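Local coordinates for glycosyl hydrolase family 2, TIM barrel domain protein (Parabacteroides merdae ATCC 43184, PDB 6DXU), which probably hydrolyses beta-glucuronides as a family 2 glycoside hydrolase of a human gut bacterium, at residues Gly45-Ala50 against Pro90-Thr95; Leu110-Ala115 against Leu164-Asp169; Gly116-Val121 against Leu174-Ser179; Thr126-His131 against Val140-Ala145; Arg407-Met412 against His453-Arg458. All blocks are in the same frame, centred on the assembly; numbering follows the deposited sequence.

Interaction 1: residues Gly45-Ala50 against Pro90-Thr95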
# COMPACT_ATOMS: atom_id res chain seq x y z
N GLY D 45 6.13 -19.34 8.95
CA GLY D 45 5.64 -18.97 7.62
C GLY D 45 4.33 -18.21 7.60
O GLY D 45 3.88 -17.77 6.53
N GLY D 46 3.71 -18.03 8.75
CA GLY D 46 2.42 -17.40 8.92
C GLY D 46 1.84 -17.82 10.25
O GLY D 46 2.24 -18.82 10.83
N ILE D 47 0.87 -17.03 10.74
CA ILE D 47 0.32 -17.28 12.08
C ILE D 47 -0.29 -18.68 12.16
O ILE D 47 -0.30 -19.29 13.23
CB ILE D 47 -0.70 -16.18 12.47
CG1 ILE D 47 -1.20 -16.37 13.91
CG2 ILE D 47 -1.87 -16.17 11.51
CD1 ILE D 47 -0.10 -16.43 14.97
N TRP D 48 -0.79 -19.21 11.04
CA TRP D 48 -1.39 -20.55 11.07
C TRP D 48 -0.42 -21.60 11.62
O TRP D 48 -0.85 -22.57 12.26
CB TRP D 48 -1.88 -20.94 9.68
CG TRP D 48 -2.60 -22.26 9.67
CD1 TRP D 48 -2.25 -23.39 8.98
CD2 TRP D 48 -3.81 -22.58 10.38
NE1 TRP D 48 -3.16 -24.39 9.21
CE2 TRP D 48 -4.12 -23.93 10.08
CE3 TRP D 48 -4.64 -21.87 11.26
CZ2 TRP D 48 -5.23 -24.58 10.62
CZ3 TRP D 48 -5.74 -22.52 11.79
CH2 TRP D 48 -6.03 -23.86 11.47
N GLU D 49 0.88 -21.46 11.36
CA GLU D 49 1.83 -22.45 11.85
C GLU D 49 1.89 -22.49 13.37
O GLU D 49 2.25 -23.52 13.94
CB GLU D 49 3.23 -22.21 11.27
CG GLU D 49 3.32 -22.46 9.75
CD GLU D 49 4.77 -22.60 9.26
OE1 GLU D 49 5.67 -21.97 9.84
OE2 GLU D 49 4.99 -23.31 8.25
N ALA D 50 1.54 -21.39 14.04
CA ALA D 50 1.58 -21.38 15.49
C ALA D 50 0.40 -22.09 16.13
O ALA D 50 0.51 -22.54 17.28
CB ALA D 50 1.65 -19.93 16.02
N PRO D 90 14.00 -12.44 13.92
CA PRO D 90 12.70 -12.74 14.52
C PRO D 90 12.72 -14.00 15.38
O PRO D 90 13.56 -14.90 15.23
CB PRO D 90 11.79 -12.93 13.29
CG PRO D 90 12.72 -13.39 12.21
CD PRO D 90 14.04 -12.69 12.47
N GLY D 91 11.78 -14.04 16.30
CA GLY D 91 11.56 -15.23 17.11
C GLY D 91 10.14 -15.19 17.61
O GLY D 91 9.51 -14.13 17.67
N TRP D 92 9.63 -16.36 17.97
CA TRP D 92 8.23 -16.48 18.34
C TRP D 92 8.07 -17.06 19.74
O TRP D 92 8.88 -17.88 20.18
CB TRP D 92 7.50 -17.37 17.36
CG TRP D 92 7.16 -16.70 16.05
CD1 TRP D 92 7.99 -16.52 14.97
CD2 TRP D 92 5.89 -16.15 15.68
NE1 TRP D 92 7.30 -15.89 13.95
CE2 TRP D 92 6.01 -15.67 14.35
CE3 TRP D 92 4.65 -16.04 16.34
CZ2 TRP D 92 4.95 -15.07 13.69
CZ3 TRP D 92 3.60 -15.45 15.66
CH2 TRP D 92 3.75 -14.97 14.35
N TYR D 93 6.99 -16.66 20.42
CA TYR D 93 6.59 -17.25 21.69
C TYR D 93 5.14 -17.71 21.56
O TYR D 93 4.34 -17.05 20.90
CB TYR D 93 6.67 -16.24 22.85
CG TYR D 93 8.05 -15.69 23.12
CD1 TYR D 93 8.89 -16.30 24.04
CD2 TYR D 93 8.50 -14.55 22.46
CE1 TYR D 93 10.17 -15.80 24.29
CE2 TYR D 93 9.77 -14.04 22.71
CZ TYR D 93 10.59 -14.66 23.63
OH TYR D 93 11.85 -14.17 23.90
N LYS D 94 4.79 -18.82 22.20
CA LYS D 94 3.39 -19.20 22.23
C LYS D 94 3.03 -19.77 23.59
O LYS D 94 3.86 -20.41 24.25
CB LYS D 94 3.03 -20.22 21.14
CG LYS D 94 3.70 -21.57 21.29
CD LYS D 94 3.38 -22.48 20.09
CE LYS D 94 4.03 -23.85 20.29
NZ LYS D 94 3.76 -24.78 19.15
N THR D 95 1.78 -19.54 23.99
CA THR D 95 1.23 -20.12 25.21
C THR D 95 -0.26 -20.36 24.96
O THR D 95 -0.83 -19.89 23.98
CB THR D 95 1.45 -19.20 26.43
OG1 THR D 95 1.20 -19.93 27.65
CG2 THR D 95 0.52 -17.98 26.39
O HOH W 1 3.72 -24.23 16.03
O HOH W 2 0.79 -24.98 19.13
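Ala50 and Lys94, with CA atoms 7.3 Å apart, mark where residues 45-50, a loop running into a short, weakly bonded helix, come up against strand 90-95, an inner strand of the larger sheet in the jelly-roll beta sandwich of the sugar-binding domain. At Ile47 the CG1 branch lies opposite the backbone N (chi1 -175°), and its CD1 comes to 3.9 Å from Trp92 CZ3; the methyl approaches the indole obliquely, the side chains crossing at about a right angle. The far end of that indole is held elsewhere, NE1 bonding to Asp43. Lys94 passes Ala50 with an extended chain, its CD 4.0 Å from Ala50 O, and its ammonium is tied to residues 45-50 through two waters. One lies 3.2 Å from Lys94 NZ and donates to Glu49 O, the other 3.0 Å from Lys94 NZ and donates to Ala50 O, so two successive carbonyls are reached by one charge, which also makes a cation-pi contact with Trp65. Glu49 OE1, which also forms a salt bridge with Arg172 of a second subunit, accepts from Gly45 N at 2.8 Å, the N-H...O angle a nearly straight 175° and the donor 64° out of the carboxylate plane.

Interaction 2: residues Leu110-Ala115 against Leu164-Asp169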
# COMPACT_ATOMS: atom_id res chain seq x y z
N LEU D 110 -3.30 -7.22 27.75
CA LEU D 110 -1.92 -7.66 27.82
C LEU D 110 -1.05 -6.43 28.00
O LEU D 110 -1.08 -5.52 27.17
CB LEU D 110 -1.50 -8.41 26.55
CG LEU D 110 -2.21 -9.71 26.21
CD1 LEU D 110 -1.78 -10.19 24.80
CD2 LEU D 110 -1.94 -10.77 27.27
N ASP D 111 -0.28 -6.40 29.08
CA ASP D 111 0.50 -5.23 29.46
C ASP D 111 1.97 -5.61 29.38
O ASP D 111 2.44 -6.40 30.20
CB ASP D 111 0.09 -4.76 30.86
CG ASP D 111 0.94 -3.60 31.37
OD1 ASP D 111 1.46 -2.83 30.54
OD2 ASP D 111 1.07 -3.47 32.60
N PHE D 112 2.68 -5.05 28.41
CA PHE D 112 4.09 -5.36 28.17
C PHE D 112 4.96 -4.35 28.92
O PHE D 112 4.98 -3.17 28.56
CB PHE D 112 4.41 -5.30 26.67
CG PHE D 112 3.75 -6.38 25.84
CD1 PHE D 112 2.43 -6.25 25.44
CD2 PHE D 112 4.46 -7.50 25.43
CE1 PHE D 112 1.81 -7.23 24.66
CE2 PHE D 112 3.84 -8.49 24.64
CZ PHE D 112 2.53 -8.35 24.26
N ASP D 113 5.71 -4.81 29.94
CA ASP D 113 6.71 -3.95 30.55
C ASP D 113 7.78 -3.55 29.54
O ASP D 113 8.38 -2.47 29.66
CB ASP D 113 7.39 -4.64 31.74
CG ASP D 113 6.54 -4.63 33.00
OD1 ASP D 113 5.35 -4.27 32.93
OD2 ASP D 113 7.09 -5.00 34.07
N GLY D 114 8.03 -4.38 28.53
CA GLY D 114 9.01 -4.08 27.51
C GLY D 114 9.41 -5.33 26.74
O GLY D 114 9.57 -6.39 27.34
N ALA D 115 9.58 -5.20 25.42
CA ALA D 115 9.91 -6.33 24.55
C ALA D 115 10.70 -5.80 23.36
O ALA D 115 10.41 -4.71 22.86
CB ALA D 115 8.64 -7.03 24.06
N LEU D 164 -2.18 -17.66 22.45
CA LEU D 164 -1.54 -16.37 22.34
C LEU D 164 -0.19 -16.63 21.70
O LEU D 164 0.59 -17.43 22.22
CB LEU D 164 -1.38 -15.72 23.72
CG LEU D 164 -0.56 -14.43 23.79
CD1 LEU D 164 -1.20 -13.34 22.96
CD2 LEU D 164 -0.39 -13.97 25.25
N SER D 165 0.09 -15.97 20.58
CA SER D 165 1.35 -16.13 19.88
C SER D 165 1.92 -14.74 19.69
O SER D 165 1.20 -13.82 19.28
CB SER D 165 1.16 -16.83 18.51
OG SER D 165 0.36 -18.01 18.67
N ILE D 166 3.21 -14.59 19.97
CA ILE D 166 3.85 -13.28 19.96
C ILE D 166 5.14 -13.41 19.16
O ILE D 166 5.94 -14.31 19.42
CB ILE D 166 4.15 -12.77 21.38
CG1 ILE D 166 2.84 -12.58 22.16
CG2 ILE D 166 4.95 -11.47 21.30
CD1 ILE D 166 3.01 -12.32 23.70
N ARG D 167 5.31 -12.55 18.17
CA ARG D 167 6.53 -12.49 17.39
C ARG D 167 7.33 -11.30 17.88
O ARG D 167 6.81 -10.18 17.95
CB ARG D 167 6.20 -12.36 15.90
CG ARG D 167 7.41 -12.32 14.95
CD ARG D 167 6.91 -11.96 13.53
NE ARG D 167 7.91 -12.14 12.47
CZ ARG D 167 8.74 -11.19 12.04
NH1 ARG D 167 8.74 -9.99 12.61
NH2 ARG D 167 9.58 -11.44 11.04
N CYS D 168 8.59 -11.53 18.25
CA CYS D 168 9.51 -10.45 18.58
C CYS D 168 10.64 -10.46 17.56
O CYS D 168 11.06 -11.51 17.09
CB CYS D 168 10.11 -10.58 20.01
SG CYS D 168 8.90 -10.32 21.31
N ASP D 169 11.15 -9.27 17.24
CA ASP D 169 12.11 -9.14 16.15
C ASP D 169 13.14 -8.09 16.53
O ASP D 169 12.79 -6.92 16.73
CB ASP D 169 11.35 -8.77 14.85
CG ASP D 169 12.23 -8.80 13.60
OD1 ASP D 169 13.44 -9.04 13.70
OD2 ASP D 169 11.68 -8.58 12.49
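Strand 110-112 and the loop after it run in broadly the same sense as strand 164-169 in the facing sheet of a beta sandwich and draw closer to it along the way, the CA separation falling from 10.3 Å at Leu110 and Leu164 to 7.3 Å at Ala115 and Cys168. Strand 107-112 belongs to the smaller sheet of the jelly-roll sugar-binding domain, strand 162-169 to the larger, and the contact is a line of three apolar pairs in the buried core between them. At the wide end Leu110 and Leu164 reach toward each other tip to tip, CD1 of Leu110 lying 3.7 Å from CD1 of Leu164; the two leucines bridge the gap from both sides. At the close end small residues suffice, Ala115 CB meeting Cys168 SG at 4.3 Å. Thr119 of strand 118-123 touches Ile166 and Cys168, and Trp138 stacks on the Phe112 ring, so other parts of both sheets share this core. Phe112 and Ile166 form the middle pair, coming from opposite directions. With CG1 of Ile166 anti to the carbonyl carbon (chi1 -63°) and the chain extended beyond it, CD1 is carried to the edge of the Phe112 ring, near its plane, 4.0 Å from both CE2 and CZ.

Interaction 3: residues Gly116-Val121 against Leu174-Ser179. With NA (sodium ion), chain O.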
# COMPACT_ATOMS: atom_id res chain seq x y z
N GLY D 116 11.70 -6.56 22.91
CA GLY D 116 12.64 -6.10 21.89
C GLY D 116 12.53 -6.86 20.58
O GLY D 116 12.46 -8.10 20.59
N GLN D 117 12.53 -6.13 19.46
CA GLN D 117 12.44 -4.68 19.36
C GLN D 117 11.11 -4.29 18.68
O GLN D 117 10.47 -3.30 19.03
CB GLN D 117 13.62 -4.11 18.57
CG GLN D 117 14.99 -4.33 19.23
CD GLN D 117 15.17 -3.50 20.49
OE1 GLN D 117 14.78 -2.33 20.53
NE2 GLN D 117 15.76 -4.09 21.52
N LYS D 118 10.74 -5.07 17.67
CA LYS D 118 9.45 -4.97 17.01
C LYS D 118 8.64 -6.19 17.41
O LYS D 118 9.11 -7.33 17.27
CB LYS D 118 9.62 -4.93 15.49
CG LYS D 118 10.52 -3.79 14.98
CD LYS D 118 10.37 -3.63 13.45
CE LYS D 118 11.34 -2.57 12.91
NZ LYS D 118 12.72 -3.12 12.72
N THR D 119 7.43 -5.97 17.91
CA THR D 119 6.62 -7.05 18.44
C THR D 119 5.26 -7.05 17.76
O THR D 119 4.69 -5.99 17.51
CB THR D 119 6.46 -6.92 19.98
OG1 THR D 119 7.76 -6.88 20.60
CG2 THR D 119 5.66 -8.08 20.56
N ASP D 120 4.77 -8.24 17.43
CA ASP D 120 3.43 -8.42 16.88
C ASP D 120 2.72 -9.49 17.68
O ASP D 120 3.31 -10.53 18.00
CB ASP D 120 3.47 -8.77 15.38
CG ASP D 120 3.94 -7.61 14.53
OD1 ASP D 120 3.11 -6.73 14.22
OD2 ASP D 120 5.15 -7.53 14.23
N VAL D 121 1.45 -9.25 18.00
CA VAL D 121 0.71 -10.06 18.96
C VAL D 121 -0.50 -10.65 18.25
O VAL D 121 -1.24 -9.92 17.59
CB VAL D 121 0.26 -9.20 20.16
CG1 VAL D 121 -0.45 -10.05 21.21
CG2 VAL D 121 1.46 -8.51 20.73
N LEU D 174 18.61 0.08 10.20
CA LEU D 174 19.19 1.42 10.25
C LEU D 174 18.14 2.50 10.50
O LEU D 174 18.49 3.59 10.97
CB LEU D 174 19.94 1.70 8.94
CG LEU D 174 21.17 0.80 8.76
CD1 LEU D 174 21.70 0.89 7.32
CD2 LEU D 174 22.26 1.16 9.78
N GLU D 175 16.88 2.21 10.20
CA GLU D 175 15.79 3.18 10.36
C GLU D 175 15.06 3.02 11.67
O GLU D 175 13.93 3.50 11.81
CB GLU D 175 14.80 3.10 9.19
CG GLU D 175 15.39 3.44 7.80
CD GLU D 175 15.79 4.91 7.70
OE1 GLU D 175 15.32 5.75 8.51
OE2 GLU D 175 16.63 5.23 6.82
N MET D 176 15.68 2.36 12.65
CA MET D 176 15.12 2.16 13.97
C MET D 176 16.19 2.50 15.00
O MET D 176 17.36 2.16 14.81
CB MET D 176 14.65 0.69 14.14
CG MET D 176 14.04 0.36 15.50
SD MET D 176 13.77 -1.43 15.69
CE MET D 176 15.45 -2.00 16.02
N ILE D 177 15.80 3.19 16.07
CA ILE D 177 16.75 3.44 17.15
C ILE D 177 16.60 2.32 18.17
O ILE D 177 15.49 1.78 18.32
CB ILE D 177 16.56 4.82 17.80
CG1 ILE D 177 15.18 4.96 18.44
CG2 ILE D 177 16.80 5.90 16.76
CD1 ILE D 177 15.03 6.23 19.36
N PRO D 178 17.68 1.91 18.88
CA PRO D 178 19.04 2.44 18.76
C PRO D 178 19.82 1.91 17.55
O PRO D 178 19.36 0.99 16.86
CB PRO D 178 19.72 1.94 20.04
CG PRO D 178 19.06 0.63 20.29
CD PRO D 178 17.61 0.83 19.87
N SER D 179 21.00 2.48 17.34
CA SER D 179 21.89 2.09 16.26
C SER D 179 22.74 0.89 16.65
O SER D 179 23.20 0.78 17.80
CB SER D 179 22.82 3.27 15.92
OG SER D 179 23.89 2.84 15.09
NA NA O . 19.02 0.41 14.46
O HOH W 3 14.14 0.32 20.28
O HOH W 4 21.21 0.63 13.41
O HOH W 5 19.13 -1.95 14.68
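Gln117 and Lys118 meet Met176 in a buried packing contact between the start of strand 118-121 and the sodium-binding loop of residues 174-179, in the sugar-binding domain. Met176 does most of the touching: its CG is anti to the backbone N (chi1 -180°) and the chain stays extended until the thioether, where chi3 of 76° turns the methyl aside. CE thereby comes to 3.8 Å from Gln117 CB, the two side chains crossing at about a right angle. Lys118 approaches tip to tip instead, with NZ 3.6 Å from Met176 SD, although its charge is paired with Asp173. Gln117 bends at chi2 (-70°), and its amide is used at both ends: NE2 donates to Tyr187 O, while OE1 and Ile177 O, at 2.7 and 2.8 Å, each accept from the same water. Replacing Met176 by an alanine would take away the thioether and is likely to leave a gap between Gln117, Lys118 and the loop, with the aliphatic part of the lysine less firmly placed. The loop itself wraps the sodium, which binds Met176 O at 2.4 Å, Pro178 O at 2.5 Å, two waters and the carbonyl of Asp173; a cis peptide precedes Pro178. Met176 thus faces two ways, its carbonyl to the ion and its side chain to the strand. Since the protein ligands are all backbone carbonyls, the sodium probably serves to fix the path of the loop, while Asp173 couples that path to Lys118 through its carboxylate.

Interaction 4: residues Thr126-His131 against Val140-Ala145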
# COMPACT_ATOMS: atom_id res chain seq x y z
N THR D 126 -5.74 -13.90 14.67
CA THR D 126 -6.04 -12.48 14.52
C THR D 126 -4.89 -11.64 15.06
O THR D 126 -4.49 -11.78 16.22
CB THR D 126 -7.35 -12.13 15.22
OG1 THR D 126 -8.43 -12.81 14.54
CG2 THR D 126 -7.62 -10.63 15.20
N HIS D 127 -4.36 -10.77 14.22
CA HIS D 127 -3.36 -9.80 14.65
C HIS D 127 -4.03 -8.71 15.49
O HIS D 127 -4.92 -8.00 14.99
CB HIS D 127 -2.66 -9.25 13.41
CG HIS D 127 -1.52 -8.31 13.69
ND1 HIS D 127 -1.63 -6.95 13.54
CD2 HIS D 127 -0.27 -8.54 14.15
CE1 HIS D 127 -0.49 -6.38 13.87
NE2 HIS D 127 0.36 -7.32 14.24
N VAL D 128 -3.65 -8.59 16.76
CA VAL D 128 -4.32 -7.67 17.68
C VAL D 128 -3.46 -6.49 18.09
O VAL D 128 -3.99 -5.55 18.71
CB VAL D 128 -4.84 -8.38 18.96
CG1 VAL D 128 -5.91 -9.39 18.60
CG2 VAL D 128 -3.67 -9.03 19.77
N GLY D 129 -2.18 -6.49 17.80
CA GLY D 129 -1.37 -5.35 18.21
C GLY D 129 0.04 -5.48 17.70
O GLY D 129 0.50 -6.57 17.35
N SER D 130 0.71 -4.34 17.65
CA SER D 130 2.10 -4.29 17.22
C SER D 130 2.76 -3.11 17.91
O SER D 130 2.10 -2.14 18.29
CB SER D 130 2.22 -4.14 15.71
OG SER D 130 1.76 -2.88 15.31
N HIS D 131 4.08 -3.18 18.01
CA HIS D 131 4.83 -2.15 18.70
C HIS D 131 6.25 -2.13 18.14
O HIS D 131 6.82 -3.18 17.86
CB HIS D 131 4.88 -2.41 20.21
CG HIS D 131 5.53 -1.32 20.98
ND1 HIS D 131 4.89 -0.13 21.27
CD2 HIS D 131 6.79 -1.20 21.47
CE1 HIS D 131 5.72 0.66 21.93
NE2 HIS D 131 6.88 0.04 22.06
N VAL D 140 -2.26 -4.02 24.98
CA VAL D 140 -3.24 -4.41 23.97
C VAL D 140 -4.47 -4.95 24.69
O VAL D 140 -4.37 -5.91 25.46
CB VAL D 140 -2.69 -5.49 23.02
CG1 VAL D 140 -3.74 -5.81 21.94
CG2 VAL D 140 -1.37 -5.06 22.40
N ASP D 141 -5.63 -4.35 24.43
CA ASP D 141 -6.90 -4.90 24.92
C ASP D 141 -7.31 -6.04 23.99
O ASP D 141 -7.64 -5.80 22.83
CB ASP D 141 -7.98 -3.82 24.97
CG ASP D 141 -9.26 -4.27 25.66
OD1 ASP D 141 -9.61 -5.46 25.57
OD2 ASP D 141 -9.98 -3.41 26.23
N ILE D 142 -7.33 -7.27 24.48
CA ILE D 142 -7.65 -8.42 23.63
C ILE D 142 -9.05 -8.94 23.89
O ILE D 142 -9.40 -10.03 23.41
CB ILE D 142 -6.61 -9.54 23.78
CG1 ILE D 142 -6.60 -10.06 25.23
CG2 ILE D 142 -5.25 -9.03 23.37
CD1 ILE D 142 -5.75 -11.36 25.44
N THR D 143 -9.88 -8.17 24.61
CA THR D 143 -11.22 -8.63 24.96
C THR D 143 -12.00 -9.09 23.73
O THR D 143 -12.57 -10.19 23.72
CB THR D 143 -12.00 -7.53 25.68
OG1 THR D 143 -11.21 -7.01 26.75
CG2 THR D 143 -13.31 -8.08 26.22
N ASP D 144 -12.05 -8.26 22.68
CA ASP D 144 -12.89 -8.58 21.53
C ASP D 144 -12.37 -9.78 20.76
O ASP D 144 -13.15 -10.64 20.32
CB ASP D 144 -13.02 -7.37 20.61
CG ASP D 144 -13.83 -6.25 21.22
OD1 ASP D 144 -14.57 -6.51 22.19
OD2 ASP D 144 -13.72 -5.10 20.74
N ALA D 145 -11.05 -9.88 20.58
CA ALA D 145 -10.50 -11.02 19.86
C ALA D 145 -10.72 -12.32 20.62
O ALA D 145 -11.01 -13.36 20.02
CB ALA D 145 -9.01 -10.82 19.59
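Val128 carries the apolar contacts, its two methyls divided among three partners. CG1 meets Ala145 CB at 3.6 Å, whereas CG2 reaches Val140 CG1 and Ile142 CG2, each at 3.9 Å; the valines cross at about a right angle. The first torsion explains the division: CG1 stands anti to the carbonyl carbon (chi1 -64°) and CG2 between N and C. Val140 also packs on backbone, its CG1 lying 3.3 Å from Val128 O and its CG2 4.2 Å from Gly129 CA. A CB built on this backbone at Gly129 would lie 2.7 Å from Val140 CG2, a clash. Val128 and Gly129 form a classic beta bulge opposite Val121. Side-chain hydrogen bonds between residues of the segments lie within 140-145. Asp141 OD1 accepts from Thr143 N at 2.9 Å, closing an Asx turn as the helix begins, and uses its syn lone pair for Thr143 OG1. Two donors hold one oxygen, while OD2 forms a salt bridge with Arg107 and a hydrogen bond with Tyr229. The contact joins the jelly roll's two sheets at their margins, strand 126-132 bordering the larger and strand 138-141 the smaller; helix 143-150 follows, and its Ala145 also touches Val123 of strand 118-123.

Interaction 5: residues Arg407-Met412 against His453-Arg458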
# COMPACT_ATOMS: atom_id res chain seq x y z
N ARG D 407 7.90 9.23 19.60
CA ARG D 407 6.98 8.37 20.33
C ARG D 407 7.62 7.84 21.60
O ARG D 407 6.98 7.78 22.66
CB ARG D 407 6.54 7.21 19.43
CG ARG D 407 5.59 6.23 20.10
CD ARG D 407 5.10 5.18 19.09
NE ARG D 407 6.19 4.31 18.62
CZ ARG D 407 6.65 4.28 17.37
NH1 ARG D 407 6.12 5.07 16.44
NH2 ARG D 407 7.63 3.44 17.04
N MET D 408 8.89 7.41 21.52
CA MET D 408 9.53 6.88 22.71
C MET D 408 9.82 7.97 23.73
O MET D 408 9.80 7.70 24.93
CB MET D 408 10.81 6.14 22.33
CG MET D 408 10.53 4.88 21.50
SD MET D 408 12.00 3.87 21.23
CE MET D 408 12.08 2.92 22.76
N LEU D 409 10.10 9.19 23.28
CA LEU D 409 10.26 10.29 24.23
C LEU D 409 8.95 10.57 24.95
O LEU D 409 8.91 10.67 26.18
CB LEU D 409 10.78 11.54 23.52
CG LEU D 409 10.93 12.81 24.37
CD1 LEU D 409 11.91 12.60 25.55
CD2 LEU D 409 11.36 14.00 23.53
N ALA D 410 7.86 10.70 24.18
CA ALA D 410 6.56 10.96 24.77
C ALA D 410 6.14 9.82 25.70
O ALA D 410 5.67 10.07 26.82
CB ALA D 410 5.50 11.17 23.67
N ASN D 411 6.34 8.57 25.27
CA ASN D 411 5.97 7.44 26.11
C ASN D 411 6.75 7.45 27.42
O ASN D 411 6.18 7.23 28.50
CB ASN D 411 6.21 6.12 25.36
CG ASN D 411 5.12 5.80 24.34
OD1 ASN D 411 4.08 6.47 24.29
ND2 ASN D 411 5.35 4.77 23.52
N MET D 412 8.06 7.72 27.36
CA MET D 412 8.89 7.71 28.56
C MET D 412 8.43 8.77 29.55
O MET D 412 8.33 8.51 30.76
CB MET D 412 10.35 7.93 28.17
CG MET D 412 11.29 8.01 29.36
SD MET D 412 13.01 8.16 28.83
CE MET D 412 13.03 9.79 28.07
N HIS D 453 13.65 18.42 22.35
CA HIS D 453 13.72 19.30 23.52
C HIS D 453 12.41 20.04 23.72
O HIS D 453 11.90 20.14 24.85
CB HIS D 453 14.88 20.29 23.35
CG HIS D 453 14.91 21.38 24.39
ND1 HIS D 453 15.53 21.24 25.61
CD2 HIS D 453 14.40 22.64 24.37
CE1 HIS D 453 15.40 22.36 26.31
NE2 HIS D 453 14.71 23.22 25.58
N ASP D 454 11.86 20.60 22.64
CA ASP D 454 10.62 21.34 22.76
C ASP D 454 9.49 20.43 23.20
O ASP D 454 8.63 20.83 24.00
CB ASP D 454 10.27 22.01 21.42
CG ASP D 454 11.21 23.14 21.07
OD1 ASP D 454 11.92 23.63 21.98
OD2 ASP D 454 11.24 23.55 19.89
N MET D 455 9.46 19.19 22.69
CA MET D 455 8.41 18.26 23.09
C MET D 455 8.52 17.91 24.57
O MET D 455 7.50 17.84 25.27
CB MET D 455 8.46 16.99 22.23
CG MET D 455 7.36 15.98 22.54
SD MET D 455 7.52 14.44 21.57
CE MET D 455 8.45 15.10 20.20
N ALA D 456 9.73 17.66 25.06
CA ALA D 456 9.90 17.34 26.48
C ALA D 456 9.37 18.47 27.36
O ALA D 456 8.67 18.21 28.35
CB ALA D 456 11.37 17.08 26.80
N HIS D 457 9.70 19.71 27.02
CA HIS D 457 9.23 20.84 27.82
C HIS D 457 7.74 21.07 27.65
O HIS D 457 7.07 21.50 28.60
CB HIS D 457 10.04 22.10 27.48
CG HIS D 457 11.35 22.15 28.21
ND1 HIS D 457 11.45 22.56 29.53
CD2 HIS D 457 12.59 21.73 27.86
CE1 HIS D 457 12.70 22.44 29.93
NE2 HIS D 457 13.41 21.94 28.94
N ARG D 458 7.19 20.76 26.46
CA ARG D 458 5.75 20.82 26.27
C ARG D 458 5.06 19.80 27.17
O ARG D 458 4.07 20.11 27.82
CB ARG D 458 5.42 20.56 24.79
CG ARG D 458 4.70 21.67 24.02
CD ARG D 458 5.13 21.85 22.52
NE ARG D 458 5.79 20.72 21.84
CZ ARG D 458 6.70 20.88 20.88
NH1 ARG D 458 7.06 22.11 20.52
NH2 ARG D 458 7.26 19.84 20.25
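Leu409 and Met455 reach from opposite helices and come alongside each other at their ends, the leucine belonging to helix 407-412 and the methionine to helix 453-458. The axes of these segments approach to 10.2 Å and run nearly parallel, crossing at -23°, with Ala410 and Ala456 the nearest pair of backbones. Leu409 extends away from its own helix, CG anti to the backbone N (chi1 177°), and its CD2 is the branch that touches: it lies 4.3 Å from Met455 SD and as far from Ala456 N, with Ala456 CB slightly farther at 4.5 Å. Met455 is extended as far as its sulfur, which is set against both Leu409 CD2 and, at 4.4 Å, Ala410 CB. One thioether therefore spans two successive residues of the opposite helix, and one leucine methyl spans two successive residues in return. The alanines keep the centre small, and the longer chains make loose apolar contacts, none under 4.3 Å, between the helices. Leu409 also packs on Leu427 of strand 422-429 and Ala456 on Thr465 of strand 464-468, so the inner side of the pair rests on the barrel strands. On the outer surface, Arg458 forms a salt bridge with Asp264 of a third subunit. Strand 422-429 lies between helices 399-416 and 442-459 in sequence, and strand 464-468 follows parallel to it, so these are successive outer helices of the family 2 (beta/alpha)8 TIM barrel, packed side by side around its parallel strands.

Interactions 1 to 4 lie in the sugar-binding domain and interaction 5 in the TIM barrel domain. The larger sheet of the sandwich unites the first four: strands 90-97, 162-169, 118-123 and 126-132 are successive neighbours in it, so backbone hydrogen bonds probably join interaction 1 to 2, 2 to 3 and 3 to 4. Interactions 2 and 4, with centres 11 Å apart, both span the two sheets. Along the chain interaction 1 closes first, the segments of 2 and 3 alternate, 4 falls within the span of each, and 5 comes last. Ile177 of interaction 3 touches Met408 of interaction 5, their centres about 19 Å apart, so the sodium loop packs directly on a barrel helix.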